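Local coordinates for periplasmic binding protein (Mycobacterium smegmatis, PDB 4MDY) that probably captures an iron-containing solute outside the cell membrane and delivers it to an ABC transporter for uptake, at residues T55-G60 / A270-S275; W66-R71 / T264-G269. All coordinates share one frame; numbering follows the deposited sequence.

Contact 1: residues T55-G60 / A270-S275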
ATOM      1  N   THR A  55     -10.869   6.751  -5.059  1.00 20.28           N
ATOM      2  CA  THR A  55     -10.021   7.930  -4.933  1.00 21.41           C
ATOM      3  C   THR A  55      -8.645   7.621  -5.518  1.00 23.05           C
ATOM      4  O   THR A  55      -7.983   6.653  -5.120  1.00 23.19           O
ATOM      5  CB  THR A  55      -9.926   8.389  -3.470  1.00 20.15           C
ATOM      6  OG1 THR A  55     -11.246   8.654  -2.978  1.00 20.76           O
ATOM      7  CG2 THR A  55      -9.103   9.634  -3.334  1.00 22.00           C
ATOM      8  N   ASP A  56      -8.235   8.442  -6.480  1.00 25.62           N
ATOM      9  CA  ASP A  56      -6.968   8.257  -7.173  1.00 26.07           C
ATOM     10  C   ASP A  56      -5.816   8.641  -6.252  1.00 22.77           C
ATOM     11  O   ASP A  56      -5.955   9.524  -5.405  1.00 27.71           O
ATOM     12  CB  ASP A  56      -6.934   9.110  -8.455  1.00 27.21           C
ATOM     13  CG  ASP A  56      -5.919   8.613  -9.476  1.00 30.02           C
ATOM     14  OD1 ASP A  56      -5.385   7.498  -9.339  1.00 30.19           O
ATOM     15  OD2 ASP A  56      -5.653   9.349 -10.438  1.00 34.10           O
ATOM     16  N   TRP A  57      -4.691   7.956  -6.406  1.00 22.12           N
ATOM     17  CA  TRP A  57      -3.480   8.262  -5.652  1.00 21.78           C
ATOM     18  C   TRP A  57      -2.347   8.652  -6.610  1.00 21.25           C
ATOM     19  O   TRP A  57      -1.926   9.806  -6.631  1.00 22.20           O
ATOM     20  CB  TRP A  57      -3.110   7.070  -4.756  1.00 20.45           C
ATOM     21  CG  TRP A  57      -1.883   7.254  -3.922  1.00 20.13           C
ATOM     22  CD1 TRP A  57      -1.219   8.423  -3.660  1.00 22.86           C
ATOM     23  CD2 TRP A  57      -1.188   6.231  -3.206  1.00 20.81           C
ATOM     24  NE1 TRP A  57      -0.140   8.179  -2.842  1.00 21.91           N
ATOM     25  CE2 TRP A  57      -0.098   6.843  -2.551  1.00 21.78           C
ATOM     26  CE3 TRP A  57      -1.373   4.852  -3.067  1.00 19.76           C
ATOM     27  CZ2 TRP A  57       0.805   6.120  -1.765  1.00 22.33           C
ATOM     28  CZ3 TRP A  57      -0.477   4.136  -2.287  1.00 20.59           C
ATOM     29  CH2 TRP A  57       0.594   4.772  -1.644  1.00 21.43           C
ATOM     30  N   PHE A  58      -1.857   7.700  -7.396  1.00 23.09           N
ATOM     31  CA  PHE A  58      -0.839   7.993  -8.414  1.00 25.38           C
ATOM     32  C   PHE A  58      -0.835   6.956  -9.533  1.00 25.46           C
ATOM     33  O   PHE A  58      -1.545   5.951  -9.458  1.00 23.77           O
ATOM     34  CB  PHE A  58       0.555   8.092  -7.776  1.00 24.06           C
ATOM     35  CG  PHE A  58       1.135   6.764  -7.351  1.00 22.86           C
ATOM     36  CD1 PHE A  58       0.699   6.142  -6.188  1.00 22.59           C
ATOM     37  CD2 PHE A  58       2.132   6.149  -8.102  1.00 22.01           C
ATOM     38  CE1 PHE A  58       1.233   4.923  -5.789  1.00 20.29           C
ATOM     39  CE2 PHE A  58       2.673   4.931  -7.710  1.00 21.12           C
ATOM     40  CZ  PHE A  58       2.221   4.317  -6.551  1.00 20.74           C
ATOM     41  N   GLY A  59      -0.037   7.222 -10.570  1.00 24.48           N
ATOM     42  CA  GLY A  59       0.179   6.279 -11.666  1.00 25.57           C
ATOM     43  C   GLY A  59      -0.724   6.418 -12.883  1.00 25.15           C
ATOM     44  O   GLY A  59      -0.523   5.721 -13.875  1.00 27.12           O
ATOM     45  N   GLY A  60      -1.721   7.296 -12.813  1.00 27.06           N
ATOM     46  CA  GLY A  60      -2.642   7.519 -13.932  1.00 25.95           C
ATOM     47  C   GLY A  60      -3.327   6.265 -14.441  1.00 27.95           C
ATOM     48  O   GLY A  60      -3.476   6.082 -15.648  1.00 29.74           O
ATOM     49  N   ALA A 270       2.596  -1.989  -6.610  1.00 18.22           N
ATOM     50  CA  ALA A 270       2.131  -3.087  -5.767  1.00 17.64           C
ATOM     51  C   ALA A 270       2.670  -2.968  -4.342  1.00 16.74           C
ATOM     52  O   ALA A 270       1.927  -3.140  -3.390  1.00 17.94           O
ATOM     53  CB  ALA A 270       2.499  -4.428  -6.389  1.00 18.82           C
ATOM     54  N   ILE A 271       3.943  -2.613  -4.205  1.00 17.11           N
ATOM     55  CA  ILE A 271       4.555  -2.358  -2.894  1.00 16.69           C
ATOM     56  C   ILE A 271       3.870  -1.194  -2.166  1.00 17.40           C
ATOM     57  O   ILE A 271       3.557  -1.297  -0.979  1.00 15.91           O
ATOM     58  CB  ILE A 271       6.063  -2.080  -3.031  1.00 17.05           C
ATOM     59  CG1 ILE A 271       6.780  -3.344  -3.501  1.00 17.20           C
ATOM     60  CG2 ILE A 271       6.658  -1.590  -1.714  1.00 16.97           C
ATOM     61  CD1 ILE A 271       8.157  -3.101  -4.083  1.00 16.24           C
ATOM     62  N   ALA A 272       3.628  -0.104  -2.890  1.00 16.26           N
ATOM     63  CA  ALA A 272       2.979   1.079  -2.339  1.00 17.62           C
ATOM     64  C   ALA A 272       1.586   0.785  -1.809  1.00 16.64           C
ATOM     65  O   ALA A 272       1.238   1.217  -0.715  1.00 19.51           O
ATOM     66  CB  ALA A 272       2.904   2.182  -3.387  1.00 16.48           C
ATOM     67  N   PHE A 273       0.791   0.057  -2.585  1.00 15.33           N
ATOM     68  CA  PHE A 273      -0.582  -0.243  -2.192  1.00 16.21           C
ATOM     69  C   PHE A 273      -0.675  -1.227  -1.024  1.00 17.70           C
ATOM     70  O   PHE A 273      -1.602  -1.136  -0.211  1.00 15.26           O
ATOM     71  CB  PHE A 273      -1.377  -0.760  -3.381  1.00 16.23           C
ATOM     72  CG  PHE A 273      -2.087   0.323  -4.129  1.00 16.78           C
ATOM     73  CD1 PHE A 273      -1.379   1.207  -4.935  1.00 18.74           C
ATOM     74  CD2 PHE A 273      -3.463   0.471  -4.015  1.00 17.45           C
ATOM     75  CE1 PHE A 273      -2.039   2.219  -5.620  1.00 17.89           C
ATOM     76  CE2 PHE A 273      -4.119   1.480  -4.690  1.00 17.47           C
ATOM     77  CZ  PHE A 273      -3.404   2.352  -5.492  1.00 17.49           C
ATOM     78  N   ALA A 274       0.271  -2.160  -0.947  1.00 18.02           N
ATOM     79  CA  ALA A 274       0.351  -3.089   0.187  1.00 16.67           C
ATOM     80  C   ALA A 274      -1.037  -3.622   0.560  1.00 16.06           C
ATOM     81  O   ALA A 274      -1.480  -3.500   1.702  1.00 18.70           O
ATOM     82  CB  ALA A 274       0.992  -2.390   1.376  1.00 18.20           C
ATOM     83  N   SER A 275      -1.724  -4.191  -0.423  1.00 15.22           N
ATOM     84  CA  SER A 275      -3.117  -4.584  -0.272  1.00 16.78           C
ATOM     85  C   SER A 275      -3.301  -6.093  -0.424  1.00 15.33           C
ATOM     86  O   SER A 275      -2.384  -6.791  -0.845  1.00 16.25           O
ATOM     87  CB  SER A 275      -3.955  -3.851  -1.319  1.00 16.25           C
ATOM     88  OG  SER A 275      -3.932  -4.532  -2.551  1.00 16.79           O
TER

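Contact 2: residues W66-R71 / T264-G269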
ATOM      1  N   TRP A  66      -5.456  -0.148 -10.190  1.00 20.95           N
ATOM      2  CA  TRP A  66      -4.248  -0.704 -10.795  1.00 21.59           C
ATOM      3  C   TRP A  66      -4.518  -2.094 -11.385  1.00 22.57           C
ATOM      4  O   TRP A  66      -5.549  -2.712 -11.076  1.00 21.26           O
ATOM      5  CB  TRP A  66      -3.117  -0.734  -9.751  1.00 20.09           C
ATOM      6  CG  TRP A  66      -2.522   0.634  -9.491  1.00 18.19           C
ATOM      7  CD1 TRP A  66      -3.155   1.716  -8.947  1.00 17.65           C
ATOM      8  CD2 TRP A  66      -1.185   1.059  -9.773  1.00 16.36           C
ATOM      9  NE1 TRP A  66      -2.299   2.779  -8.869  1.00 16.77           N
ATOM     10  CE2 TRP A  66      -1.079   2.403  -9.369  1.00 17.59           C
ATOM     11  CE3 TRP A  66      -0.067   0.436 -10.333  1.00 18.18           C
ATOM     12  CZ2 TRP A  66       0.106   3.130  -9.498  1.00 18.64           C
ATOM     13  CZ3 TRP A  66       1.106   1.162 -10.459  1.00 16.77           C
ATOM     14  CH2 TRP A  66       1.182   2.487 -10.037  1.00 17.42           C
ATOM     15  N   PRO A  67      -3.601  -2.589 -12.247  1.00 22.30           N
ATOM     16  CA  PRO A  67      -3.867  -3.815 -13.004  1.00 22.67           C
ATOM     17  C   PRO A  67      -4.297  -5.031 -12.179  1.00 20.59           C
ATOM     18  O   PRO A  67      -5.098  -5.826 -12.641  1.00 22.18           O
ATOM     19  CB  PRO A  67      -2.532  -4.077 -13.710  1.00 24.78           C
ATOM     20  CG  PRO A  67      -1.961  -2.715 -13.911  1.00 24.56           C
ATOM     21  CD  PRO A  67      -2.317  -1.981 -12.646  1.00 23.87           C
ATOM     22  N   TRP A  68      -3.772  -5.170 -10.968  1.00 20.54           N
ATOM     23  CA  TRP A  68      -4.102  -6.324 -10.122  1.00 18.29           C
ATOM     24  C   TRP A  68      -5.533  -6.307  -9.565  1.00 17.60           C
ATOM     25  O   TRP A  68      -5.971  -7.288  -8.974  1.00 20.58           O
ATOM     26  CB  TRP A  68      -3.101  -6.435  -8.972  1.00 17.96           C
ATOM     27  CG  TRP A  68      -3.034  -5.200  -8.154  1.00 16.77           C
ATOM     28  CD1 TRP A  68      -3.926  -4.801  -7.204  1.00 15.26           C
ATOM     29  CD2 TRP A  68      -2.042  -4.171  -8.231  1.00 17.21           C
ATOM     30  NE1 TRP A  68      -3.544  -3.599  -6.677  1.00 17.29           N
ATOM     31  CE2 TRP A  68      -2.392  -3.186  -7.288  1.00 16.79           C
ATOM     32  CE3 TRP A  68      -0.887  -3.987  -9.007  1.00 19.35           C
ATOM     33  CZ2 TRP A  68      -1.628  -2.033  -7.087  1.00 16.25           C
ATOM     34  CZ3 TRP A  68      -0.122  -2.840  -8.798  1.00 17.62           C
ATOM     35  CH2 TRP A  68      -0.499  -1.882  -7.848  1.00 17.45           C
ATOM     36  N   ALA A  69      -6.252  -5.196  -9.723  1.00 16.94           N
ATOM     37  CA  ALA A  69      -7.642  -5.117  -9.285  1.00 17.99           C
ATOM     38  C   ALA A  69      -8.640  -4.865 -10.428  1.00 21.00           C
ATOM     39  O   ALA A  69      -9.842  -4.758 -10.179  1.00 19.60           O
ATOM     40  CB  ALA A  69      -7.790  -4.055  -8.212  1.00 18.55           C
ATOM     41  N   GLN A  70      -8.150  -4.809 -11.669  1.00 23.79           N
ATOM     42  CA  GLN A  70      -8.999  -4.521 -12.833  1.00 23.67           C
ATOM     43  C   GLN A  70     -10.004  -5.630 -13.161  1.00 21.48           C
ATOM     44  O   GLN A  70     -11.153  -5.341 -13.500  1.00 21.82           O
ATOM     45  CB  GLN A  70      -8.130  -4.201 -14.065  1.00 24.86           C
ATOM     46  CG  GLN A  70      -7.672  -2.751 -14.117  1.00 25.56           C
ATOM     47  CD  GLN A  70      -8.831  -1.800 -14.371  1.00 28.37           C
ATOM     48  OE1 GLN A  70      -9.837  -2.193 -14.965  1.00 32.87           O
ATOM     49  NE2 GLN A  70      -8.705  -0.547 -13.909  1.00 25.25           N
ATOM     50  N   ARG A  71      -9.575  -6.888 -13.061  1.00 24.24           N
ATOM     51  CA  ARG A  71     -10.462  -8.047 -13.233  1.00 29.25           C
ATOM     52  C   ARG A  71     -11.681  -7.933 -12.317  1.00 26.51           C
ATOM     53  O   ARG A  71     -12.821  -8.145 -12.743  1.00 26.48           O
ATOM     54  CB  ARG A  71      -9.712  -9.352 -12.909  1.00 35.13           C
ATOM     55  CG  ARG A  71     -10.560 -10.620 -12.999  1.00 45.32           C
ATOM     56  CD  ARG A  71      -9.838 -11.855 -12.455  1.00 53.62           C
ATOM     57  NE  ARG A  71      -9.938 -11.999 -10.996  1.00 59.42           N
ATOM     58  CZ  ARG A  71     -11.020 -12.419 -10.332  1.00 62.18           C
ATOM     59  NH1 ARG A  71     -12.140 -12.737 -10.978  1.00 66.74           N
ATOM     60  NH2 ARG A  71     -10.989 -12.514  -9.003  1.00 58.76           N
ATOM     61  N   THR A 264       9.832  -2.354 -11.705  1.00 18.72           N
ATOM     62  CA  THR A 264       8.900  -1.898 -12.721  1.00 18.99           C
ATOM     63  C   THR A 264       7.855  -1.008 -12.057  1.00 18.58           C
ATOM     64  O   THR A 264       7.681  -1.030 -10.830  1.00 17.30           O
ATOM     65  CB  THR A 264       8.165  -3.069 -13.391  1.00 21.24           C
ATOM     66  OG1 THR A 264       7.435  -3.812 -12.405  1.00 23.15           O
ATOM     67  CG2 THR A 264       9.143  -3.987 -14.119  1.00 22.17           C
ATOM     68  N   LYS A 265       7.143  -0.231 -12.859  1.00 19.63           N
ATOM     69  CA  LYS A 265       6.044   0.572 -12.333  1.00 19.69           C
ATOM     70  C   LYS A 265       5.031  -0.279 -11.556  1.00 20.51           C
ATOM     71  O   LYS A 265       4.563   0.129 -10.487  1.00 20.30           O
ATOM     72  CB  LYS A 265       5.319   1.303 -13.457  1.00 19.85           C
ATOM     73  CG  LYS A 265       4.262   2.269 -12.951  1.00 22.78           C
ATOM     74  CD  LYS A 265       3.338   2.705 -14.063  1.00 24.98           C
ATOM     75  CE  LYS A 265       2.495   3.890 -13.653  1.00 27.06           C
ATOM     76  NZ  LYS A 265       1.565   4.230 -14.757  1.00 28.73           N
ATOM     77  N   GLU A 266       4.690  -1.452 -12.088  1.00 20.78           N
ATOM     78  CA  GLU A 266       3.659  -2.275 -11.455  1.00 22.82           C
ATOM     79  C   GLU A 266       4.139  -2.797 -10.107  1.00 19.57           C
ATOM     80  O   GLU A 266       3.379  -2.818  -9.146  1.00 19.65           O
ATOM     81  CB  GLU A 266       3.206  -3.440 -12.345  1.00 27.86           C
ATOM     82  CG  GLU A 266       1.782  -3.875 -12.007  1.00 34.27           C
ATOM     83  CD  GLU A 266       1.424  -5.275 -12.454  1.00 39.35           C
ATOM     84  OE1 GLU A 266       2.260  -5.946 -13.102  1.00 44.75           O
ATOM     85  OE2 GLU A 266       0.289  -5.702 -12.147  1.00 42.38           O
ATOM     86  N   LEU A 267       5.403  -3.190 -10.027  1.00 19.74           N
ATOM     87  CA  LEU A 267       5.932  -3.694  -8.767  1.00 18.44           C
ATOM     88  C   LEU A 267       6.053  -2.556  -7.754  1.00 17.23           C
ATOM     89  O   LEU A 267       5.724  -2.739  -6.582  1.00 16.04           O
ATOM     90  CB  LEU A 267       7.258  -4.424  -8.974  1.00 18.79           C
ATOM     91  CG  LEU A 267       7.910  -4.988  -7.710  1.00 20.67           C
ATOM     92  CD1 LEU A 267       6.928  -5.820  -6.886  1.00 20.69           C
ATOM     93  CD2 LEU A 267       9.124  -5.821  -8.083  1.00 21.27           C
ATOM     94  N   ALA A 268       6.489  -1.376  -8.205  1.00 15.28           N
ATOM     95  CA  ALA A 268       6.529  -0.204  -7.335  1.00 17.21           C
ATOM     96  C   ALA A 268       5.133   0.096  -6.819  1.00 16.99           C
ATOM     97  O   ALA A 268       4.944   0.348  -5.633  1.00 16.46           O
ATOM     98  CB  ALA A 268       7.088   1.012  -8.069  1.00 17.70           C
ATOM     99  N   GLY A 269       4.154   0.071  -7.715  1.00 18.21           N
ATOM    100  CA  GLY A 269       2.764   0.313  -7.329  1.00 18.78           C
ATOM    101  C   GLY A 269       2.267  -0.731  -6.349  1.00 17.39           C
ATOM    102  O   GLY A 269       1.609  -0.407  -5.365  1.00 17.54           O
TER

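Contact 1: residues T55-G60 / A270-S275
Ala272, on the last turn of helix 265-273, presents its methyl group to two aromatic side chains of the loop 55-60. Its CB lies 3.9 Å from Trp57 CH2 and equally far from Phe58 CZ, so that one small carbon touches the tips of both rings. Against Phe58 the methyl sits at the ring edge, near the plane. Ala272 O lies in the indole plane at its edge, 3.7 Å from Trp57 CH2. Trp57 and Phe273 reach out to each other tip to tip, and Trp57 CE3 rests over one face of the phenyl, 3.7 Å from Phe273 CE1. Their ring planes meet obliquely, at 49°. Phe58 CE1 approaches the same Phe273 CE1 at 4.2 Å, a looser touch. Here the packing joins the loop after strand 53-55 to the helix after strand 260-262, consistent with the two lobes of a family 8 solute-binding protein meeting at this point. A bound di(hydroxyethyl)ether, probably from the crystallisation liquor, comes within about 3 Å of the Phe58 side chain at the nearest atoms, consistent with a pocket here. The torsions of the two neighbouring aromatics put them there. Trp57 has CG anti to the backbone N (chi1 -180°), which carries the indole out to the helix; Phe58 has CG in the crowded position between backbone N and carbonyl carbon (chi1 73°), which leaves its CD1 3.5 Å above the plane of the Trp57 ring, toward the rim. One step further out, Ala272 O accepts a hydrogen bond from Arg197 NH2. Phe131 also meets the Trp57 ring, and Gln41 and Asp42 of helix 40-46 touch Phe273.

Contact 2: residues W66-R71 / T264-G269
Helices 67-71 and 265-269 run nearly at right angles (81°), with axes 11.9 Å apart at closest approach, a separation bridged by the side chains of Trp66, Pro67 and Trp68 on one side and Lys265 and Glu266 on the other. Helix 265-273 follows the edge strand 260-262 of the parallel sheet in this two-lobed binding-protein fold, and Thr264 is its N-cap, the OG1 accepting from Leu267 N. One CH-pi interaction brings the indole of Trp66 onto the helix: Gly269 CA lies over the face of the Trp66 six-membered ring, 4.0 Å from its centroid and 28° off the ring normal. Because Gly269 has no side chain, the indole can settle directly on the helix backbone. At the edge of the same ring, Trp66 CZ3 comes within 3.6 Å of Lys265 O. The extended Lys265 chain crosses the indole at about a right angle, and its NZ is hydrogen-bonded to Gly59 O.

Trp68 takes the crowded first torsion, CG between the backbone N and the carbonyl carbon, with its six-membered ring held against the helix: CH2 is 3.4 Å from Gly269 C. Its other end is fixed by the NE1 hydrogen bond to Asp42 OD2, while Trp66 CB packs on one face. Glu266 slides past Trp68 in the opposite direction, with carboxylate and indole planes only 15° apart, and its OE1 is held by Gln285 NE2. The second oxygen, Glu266 OE2, lies 3.8 Å from Trp68 CE3 and 3.6 Å from Pro67 CB.

Overall arrangement
The two contacts lie side by side, their centres about 8 Å apart, and share helix 265-273: contact 2 uses its first turns, contact 1 its last. Along the chain the order is 55-60, 66-71, 264-269, 270-275, so both segments of contact 2 lie between those of contact 1. They also touch directly. The Trp66 ring meets both Phe58 and Phe273, with Phe273 CE1 3.3 Å from Trp66 NE1, making the aromatics continuous. One helix after the parallel sheet thus meets both the loop beyond strand 53-55 and the residues leading into helix 67-73, consistent with an interface between the two lobes, beside the cleft where such proteins hold their solute.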